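Local coordinates for bacterioferritin comigratory protein (Xylella fastidiosa, PDB 3IXR) that probably reduces hydrogen peroxide and organic hydroperoxides as a thiol-dependent peroxidase of the PrxQ type of peroxiredoxin, at residues A[36-41]-A[109-114]; A[91-96]-A[116-121]; A[52-57]-A[145-150]. The protein carries 1 engineered substitution. All blocks are in the same frame, centred on the assembly; numbering follows the deposited sequence. Where two conformers were deposited one is given.

Contact 1: A[36-41]-A[109-114]; sequences LMLSGS and TFPLVS
Leu38 and Val113 face each other as an antiparallel non-hydrogen-bonded pair, and the tight part of the contact lies around them. The flanking backbone bonds run from Ser114 N to Met37 O (2.7 Å) and from Ser39 N to Leu112 O (2.8 Å). Leu38 suits a buried place because its two branches divide the work: CD1 meets Val113 CG2 at 3.9 Å, while CD2 lies alongside Pro111 CB, also at 3.9 Å. Ser39 adds a side-chain bond beside its backbone one. Its hydroxyl sits between the backbone N and the carbonyl carbon (chi1 54°), and OG accepts a nearly straight bond from Leu112 N (3.1 Å, 172° at the hydrogen). The looser side is at Met37, an exposed residue deposited in two conformers, whose unbranched chain suits the margin. There a water accepts from Met37 N and donates to Ser114 O, joining the strands indirectly. Ser114 OG turns elsewhere, to the backbone O of Asp94. Strand 36-38, paired on its other side with 42-44, thus forms a β-hairpin added to the central sheet, an N-terminal elaboration of the thioredoxin fold characteristic of peroxiredoxins.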
# COMPACT_ATOMS: atom_id res chain seq x y z
N LEU A 36 4.04 12.40 -2.59
CA LEU A 36 4.38 10.96 -2.84
C LEU A 36 5.10 10.92 -4.19
O LEU A 36 4.54 11.40 -5.16
CB LEU A 36 3.10 10.14 -2.98
CG LEU A 36 2.10 10.18 -1.78
CD1 LEU A 36 0.81 9.39 -2.05
CD2 LEU A 36 2.78 9.73 -0.54
N MET A 37 6.30 10.34 -4.24
CA MET A 37 6.97 10.09 -5.53
C MET A 37 6.53 8.72 -5.99
O MET A 37 6.75 7.76 -5.23
CB MET A 37 8.48 10.05 -5.33
CG MET A 37 9.08 11.40 -5.00
SD MET A 37 10.85 11.26 -4.77
CE MET A 37 11.42 10.56 -6.34
N LEU A 38 5.93 8.64 -7.18
CA LEU A 38 5.38 7.39 -7.71
C LEU A 38 6.14 6.86 -8.88
O LEU A 38 6.84 7.60 -9.62
CB LEU A 38 3.91 7.54 -8.09
CG LEU A 38 2.78 7.50 -7.02
CD1 LEU A 38 3.09 8.18 -5.76
CD2 LEU A 38 1.47 8.00 -7.70
N SER A 39 5.94 5.57 -9.17
CA SER A 39 6.43 5.05 -10.43
C SER A 39 5.95 5.89 -11.62
O SER A 39 4.94 6.61 -11.59
CB SER A 39 6.01 3.58 -10.57
OG SER A 39 4.61 3.50 -10.39
N GLY A 40 6.77 5.92 -12.67
CA GLY A 40 6.40 6.83 -13.78
C GLY A 40 6.87 8.28 -13.63
O GLY A 40 6.52 9.13 -14.51
N SER A 41 7.56 8.55 -12.53
CA SER A 41 8.05 9.91 -12.19
C SER A 41 6.85 10.81 -11.97
O SER A 41 6.97 12.04 -12.23
CB SER A 41 8.85 10.45 -13.39
OG SER A 41 10.01 9.63 -13.55
N THR A 109 -0.49 -2.37 -13.45
CA THR A 109 -1.28 -1.23 -14.01
C THR A 109 -1.57 -0.13 -12.98
O THR A 109 -2.07 0.94 -13.35
CB THR A 109 -2.58 -1.67 -14.75
OG1 THR A 109 -3.38 -2.44 -13.90
CG2 THR A 109 -2.27 -2.50 -15.90
N PHE A 110 -1.29 -0.39 -11.71
CA PHE A 110 -1.46 0.60 -10.63
C PHE A 110 -0.04 1.10 -10.20
O PHE A 110 0.99 0.46 -10.49
CB PHE A 110 -2.21 -0.10 -9.43
CG PHE A 110 -1.45 -1.29 -8.91
CD1 PHE A 110 -0.45 -1.15 -7.91
CD2 PHE A 110 -1.66 -2.53 -9.41
CE1 PHE A 110 0.32 -2.17 -7.40
CE2 PHE A 110 -0.86 -3.63 -8.89
CZ PHE A 110 0.16 -3.47 -7.90
N PRO A 111 -0.01 2.21 -9.52
CA PRO A 111 1.28 2.78 -9.20
C PRO A 111 1.95 2.25 -7.96
O PRO A 111 1.23 1.76 -7.08
CB PRO A 111 0.90 4.28 -8.89
CG PRO A 111 -0.44 4.49 -9.42
CD PRO A 111 -1.11 3.15 -9.21
N LEU A 112 3.26 2.43 -7.81
CA LEU A 112 4.03 2.09 -6.62
C LEU A 112 4.62 3.39 -6.06
O LEU A 112 5.29 4.13 -6.84
CB LEU A 112 5.23 1.12 -6.89
CG LEU A 112 4.77 -0.21 -7.55
CD1 LEU A 112 6.00 -1.09 -7.98
CD2 LEU A 112 3.75 -0.99 -6.61
N VAL A 113 4.41 3.65 -4.75
CA VAL A 113 5.11 4.77 -4.13
C VAL A 113 6.53 4.46 -3.81
O VAL A 113 6.84 3.42 -3.15
CB VAL A 113 4.44 5.05 -2.78
CG1 VAL A 113 5.08 6.31 -2.06
CG2 VAL A 113 3.06 5.33 -3.08
N SER A 114 7.46 5.34 -4.25
CA SER A 114 8.85 5.22 -3.80
C SER A 114 8.96 6.03 -2.54
O SER A 114 9.04 7.32 -2.61
CB SER A 114 9.75 5.84 -4.89
OG SER A 114 11.08 5.89 -4.44
O HOH W 1 7.39 9.41 -1.88

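Contact 2: A[91-96]-A[116-121]; sequences VSRDSV and SDAILC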
# COMPACT_ATOMS: atom_id res chain seq x y z
N VAL A 91 3.54 0.28 -1.85
CA VAL A 91 4.64 1.09 -1.19
C VAL A 91 5.83 0.28 -0.74
O VAL A 91 5.69 -0.74 -0.02
CB VAL A 91 4.07 1.80 0.06
CG1 VAL A 91 5.13 2.86 0.56
CG2 VAL A 91 2.73 2.50 -0.21
N SER A 92 7.06 0.71 -1.12
CA SER A 92 8.30 0.25 -0.42
C SER A 92 9.25 1.42 -0.48
O SER A 92 8.86 2.41 -1.01
CB SER A 92 8.91 -0.94 -1.17
OG SER A 92 9.57 -0.54 -2.36
N ARG A 93 10.42 1.26 0.12
CA ARG A 93 11.35 2.40 0.14
C ARG A 93 12.27 2.33 -1.11
O ARG A 93 13.22 3.14 -1.24
CB ARG A 93 12.18 2.31 1.37
CG ARG A 93 11.39 2.45 2.64
CD ARG A 93 11.57 0.88 3.02
NE ARG A 93 12.51 0.95 4.09
CZ ARG A 93 13.38 0.16 4.70
NH1 ARG A 93 13.60 -1.15 4.56
NH2 ARG A 93 14.05 0.82 5.66
N ASP A 94 12.02 1.46 -2.05
CA ASP A 94 12.90 1.39 -3.26
C ASP A 94 12.70 2.61 -4.12
O ASP A 94 11.75 3.35 -4.03
CB ASP A 94 12.51 0.14 -4.12
CG ASP A 94 12.82 -1.12 -3.38
OD1 ASP A 94 14.01 -1.41 -3.15
OD2 ASP A 94 11.83 -1.84 -2.95
N SER A 95 13.72 2.86 -4.95
CA SER A 95 13.68 4.01 -5.79
C SER A 95 12.63 4.01 -6.85
O SER A 95 12.03 2.95 -7.20
CB SER A 95 15.02 4.15 -6.50
OG SER A 95 15.26 3.02 -7.38
N VAL A 96 12.32 5.18 -7.42
CA VAL A 96 11.49 5.24 -8.60
C VAL A 96 12.05 4.35 -9.76
O VAL A 96 11.28 3.69 -10.48
CB VAL A 96 11.27 6.70 -9.11
CG1 VAL A 96 10.45 6.70 -10.41
CG2 VAL A 96 10.50 7.44 -7.99
N SER A 116 11.16 6.77 -0.36
CA SER A 116 12.59 6.62 -0.12
C SER A 116 13.06 7.40 1.10
O SER A 116 14.22 7.21 1.52
CB SER A 116 13.41 7.11 -1.29
OG SER A 116 12.99 8.44 -1.67
N ASP A 117 12.21 8.26 1.66
CA ASP A 117 12.52 8.89 2.97
C ASP A 117 11.82 8.18 4.14
O ASP A 117 11.94 8.56 5.32
CB ASP A 117 12.12 10.35 2.97
CG ASP A 117 12.84 11.14 1.85
OD1 ASP A 117 14.12 11.02 1.72
OD2 ASP A 117 12.12 11.83 1.08
N ALA A 118 11.16 7.09 3.79
CA ALA A 118 10.46 6.29 4.83
C ALA A 118 9.34 7.07 5.56
O ALA A 118 8.93 6.62 6.64
CB ALA A 118 11.40 5.56 5.82
N ILE A 119 8.86 8.14 4.96
CA ILE A 119 7.81 8.95 5.64
C ILE A 119 6.50 8.19 5.73
O ILE A 119 5.90 8.15 6.82
CB ILE A 119 7.62 10.33 4.95
CG1 ILE A 119 8.94 11.10 5.24
CG2 ILE A 119 6.22 11.01 5.41
CD1 ILE A 119 9.22 12.26 4.30
N LEU A 120 6.03 7.54 4.63
CA LEU A 120 4.77 6.85 4.81
C LEU A 120 4.96 5.65 5.73
O LEU A 120 4.08 5.26 6.50
CB LEU A 120 4.28 6.23 3.49
CG LEU A 120 3.56 7.16 2.64
CD1 LEU A 120 3.05 6.38 1.44
CD2 LEU A 120 2.44 7.96 3.31
N CYS A 121 6.10 4.96 5.59
CA CYS A 121 6.39 3.75 6.37
C CYS A 121 6.36 4.07 7.88
O CYS A 121 5.80 3.34 8.64
CB CYS A 121 7.77 3.18 5.96
SG CYS A 121 7.75 2.26 4.43
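Val91 places CG1 anti to the backbone N (chi1 -169°), and Leu120 swings CG to the side of its own N (chi1 -84°). These torsions turn Val91 CG1 and Leu120 CD1 toward each other, 4.2 Å apart, with the two side chains crossing at about a right angle. The setting is the C-terminal end of a parallel strand in a thioredoxin-like α/β fold: strand 86-92 runs out into a loop leading to helix 96-106, and the first turn of helix 119-123 packs over its end. Branched aliphatic residues suit this buried side, where Phe58 also touches both Val91 and Leu120. Next to them Cys121, small and apolar enough for a buried helix position, brings SG to 4.1 Å from Arg93 CG. The touch is made by the aliphatic base of the arginine; beyond CG the chain bends at chi2 and chi3. Toward the surface the backbone takes over, and Arg93 O lies 3.7 Å from Ser116 CA, with no hydrogen bond joining the segments. Asp115 accepts from the N atoms of both Leu120 and Cys121, tying the start of the helix to the preceding loop. The chain leaving the strand is shaped by an ST turn: Ser92 OG accepts from Asp94 N at 3.2 Å and donates to Asp94 OD2 at 2.7 Å, meeting that oxygen on its anti side, tilted 28° out of the carboxylate plane.

Contact 3: A[52-57]-A[145-150]; sequences QWLVLY and FLIGPT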
# COMPACT_ATOMS: atom_id res chain seq x y z
N GLN A 52 -12.88 8.60 -2.33
CA GLN A 52 -12.73 7.26 -2.90
C GLN A 52 -12.11 6.36 -1.78
O GLN A 52 -11.59 6.89 -0.80
CB GLN A 52 -11.80 7.32 -4.12
CG GLN A 52 -12.14 8.35 -5.14
CD GLN A 52 -10.94 8.64 -6.04
OE1 GLN A 52 -10.13 7.75 -6.28
NE2 GLN A 52 -10.83 9.89 -6.55
N TRP A 53 -12.18 5.02 -1.94
CA TRP A 53 -11.45 4.09 -1.05
C TRP A 53 -10.06 3.90 -1.62
O TRP A 53 -9.87 3.79 -2.86
CB TRP A 53 -12.12 2.74 -1.13
CG TRP A 53 -13.48 2.77 -0.46
CD1 TRP A 53 -14.67 3.11 -1.07
CD2 TRP A 53 -13.81 2.47 0.92
NE1 TRP A 53 -15.73 3.07 -0.13
CE2 TRP A 53 -15.23 2.62 1.06
CE3 TRP A 53 -13.06 2.07 2.04
CZ2 TRP A 53 -15.88 2.43 2.28
CZ3 TRP A 53 -13.72 1.85 3.24
CH2 TRP A 53 -15.14 2.02 3.34
N LEU A 54 -9.12 3.83 -0.70
CA LEU A 54 -7.74 3.53 -1.10
C LEU A 54 -7.18 2.29 -0.35
O LEU A 54 -7.29 2.18 0.87
CB LEU A 54 -6.85 4.75 -0.73
CG LEU A 54 -5.37 4.59 -1.10
CD1 LEU A 54 -5.19 4.31 -2.64
CD2 LEU A 54 -4.55 5.74 -0.55
N VAL A 55 -6.65 1.35 -1.13
CA VAL A 55 -5.88 0.24 -0.55
C VAL A 55 -4.44 0.62 -0.64
O VAL A 55 -3.90 0.71 -1.74
CB VAL A 55 -6.06 -1.09 -1.30
CG1 VAL A 55 -5.21 -2.21 -0.60
CG2 VAL A 55 -7.66 -1.53 -1.23
N LEU A 56 -3.84 0.84 0.52
CA LEU A 56 -2.43 1.23 0.57
C LEU A 56 -1.65 0.01 1.15
O LEU A 56 -1.79 -0.37 2.31
CB LEU A 56 -2.30 2.43 1.49
CG LEU A 56 -0.91 3.07 1.51
CD1 LEU A 56 -0.71 3.81 0.15
CD2 LEU A 56 -0.95 4.09 2.66
N TYR A 57 -0.94 -0.67 0.24
CA TYR A 57 -0.27 -1.94 0.66
C TYR A 57 1.26 -1.76 0.69
O TYR A 57 1.85 -1.29 -0.33
CB TYR A 57 -0.77 -3.14 -0.18
CG TYR A 57 -0.02 -3.41 -1.49
CD1 TYR A 57 -0.58 -2.97 -2.70
CD2 TYR A 57 1.17 -4.21 -1.50
CE1 TYR A 57 0.09 -3.24 -3.93
CE2 TYR A 57 1.84 -4.46 -2.68
CZ TYR A 57 1.24 -4.03 -3.90
OH TYR A 57 1.82 -4.21 -5.19
N PHE A 145 -3.53 -1.23 4.42
CA PHE A 145 -4.57 -0.42 5.08
C PHE A 145 -5.67 -0.12 4.09
O PHE A 145 -5.40 0.21 2.94
CB PHE A 145 -3.86 0.86 5.53
CG PHE A 145 -2.80 0.58 6.50
CD1 PHE A 145 -1.48 0.31 6.06
CD2 PHE A 145 -3.08 0.61 7.88
CE1 PHE A 145 -0.50 -0.02 7.05
CE2 PHE A 145 -2.10 0.36 8.84
CZ PHE A 145 -0.83 0.01 8.49
N LEU A 146 -6.92 -0.25 4.55
CA LEU A 146 -8.02 0.16 3.69
C LEU A 146 -8.44 1.48 4.26
O LEU A 146 -8.79 1.58 5.42
CB LEU A 146 -9.19 -0.85 3.76
CG LEU A 146 -10.39 -0.43 2.91
CD1 LEU A 146 -10.12 -0.46 1.39
CD2 LEU A 146 -11.57 -1.40 3.25
N ILE A 147 -8.26 2.51 3.47
CA ILE A 147 -8.56 3.92 3.90
C ILE A 147 -9.87 4.40 3.22
O ILE A 147 -10.01 4.31 2.00
CB ILE A 147 -7.38 4.83 3.49
CG1 ILE A 147 -6.09 4.25 4.10
CG2 ILE A 147 -7.70 6.30 3.91
CD1 ILE A 147 -4.85 4.88 3.47
N GLY A 148 -10.81 4.87 4.02
CA GLY A 148 -12.11 5.29 3.46
C GLY A 148 -12.09 6.70 2.85
O GLY A 148 -11.07 7.41 2.84
N PRO A 149 -13.25 7.13 2.36
CA PRO A 149 -13.36 8.33 1.50
C PRO A 149 -13.13 9.60 2.33
O PRO A 149 -12.86 10.68 1.75
CB PRO A 149 -14.77 8.21 0.91
CG PRO A 149 -15.54 7.26 1.79
CD PRO A 149 -14.47 6.31 2.38
N THR A 150 -13.26 9.52 3.65
CA THR A 150 -12.95 10.67 4.55
C THR A 150 -11.63 10.46 5.33
O THR A 150 -11.37 11.07 6.38
CB THR A 150 -14.12 10.98 5.49
OG1 THR A 150 -14.26 9.90 6.43
CG2 THR A 150 -15.39 11.19 4.62
O HOH W 2 -9.17 7.81 0.63
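Trp53 lays its indole against Leu146, Gly148 and Pro149, where strand 137-147 ends, beside a regular antiparallel ladder in the central sheet of the thioredoxin fold. Its CB stands 4.1 Å from Ile147 O. From there chi1 of -70°, with CG beside the backbone N, carries the ring over to Gly148 and Pro149. CE2, at the junction of the two rings, lies 4.0 Å from Pro149 CD. Further out, CE3 approaches Gly148 CA at 3.6 Å and Leu146 CG at 3.8 Å, and at the far rim CZ3 meets Leu146 CD2. Gly148 and Pro149 cover the same face by CH-pi contacts: Pro149 CD is over the centre of the six-membered ring, Gly148 CA nearer its rim. A glycine suits this turn because it can set its CA directly against the indole, without a CB that would crowd the proline. The proline ring in turn holds CD, a CH2 next to the amide N and probably somewhat polarised by it, over the indole. Further along the ladder, Leu54 with Ile147 and Leu56 with Phe145 form hydrogen-bonded pairs, each joined by two backbone bonds, among them Ile147 N to Leu54 O (2.8 Å, 176° at the hydrogen). Their side chains share one apolar face, where Ile147 CD1 touches Leu54 CD2 and also Leu56 CB. The other face carries the non-hydrogen-bonded pair Val55–Leu146. There Phe74 and Phe81 of helix 65-82 cover Val55, a compact β-branched residue well suited to a strand, whose CG2 meets Leu146 CD1 at 3.7 Å.

Overall arrangement
All three contacts reach one mixed sheet. Contact 3 is the most regular, a largely buried antiparallel ladder of backbone bonds with apolar side chains on both faces. Contact 1 is also mostly buried, but it joins an added hairpin through a short pairing that ends in a serine hydroxyl and a water. Contact 2, partly buried, has no hydrogen bonds between its segments and relies on a few apolar touches between a strand end and a helix start. Strand 86-92 links them, lying between 53-58 and 112-114: Tyr57 O of contact 3 probably bonds Val91 N of contact 2, and Met37 of contact 1 packs on Val96 of contact 2.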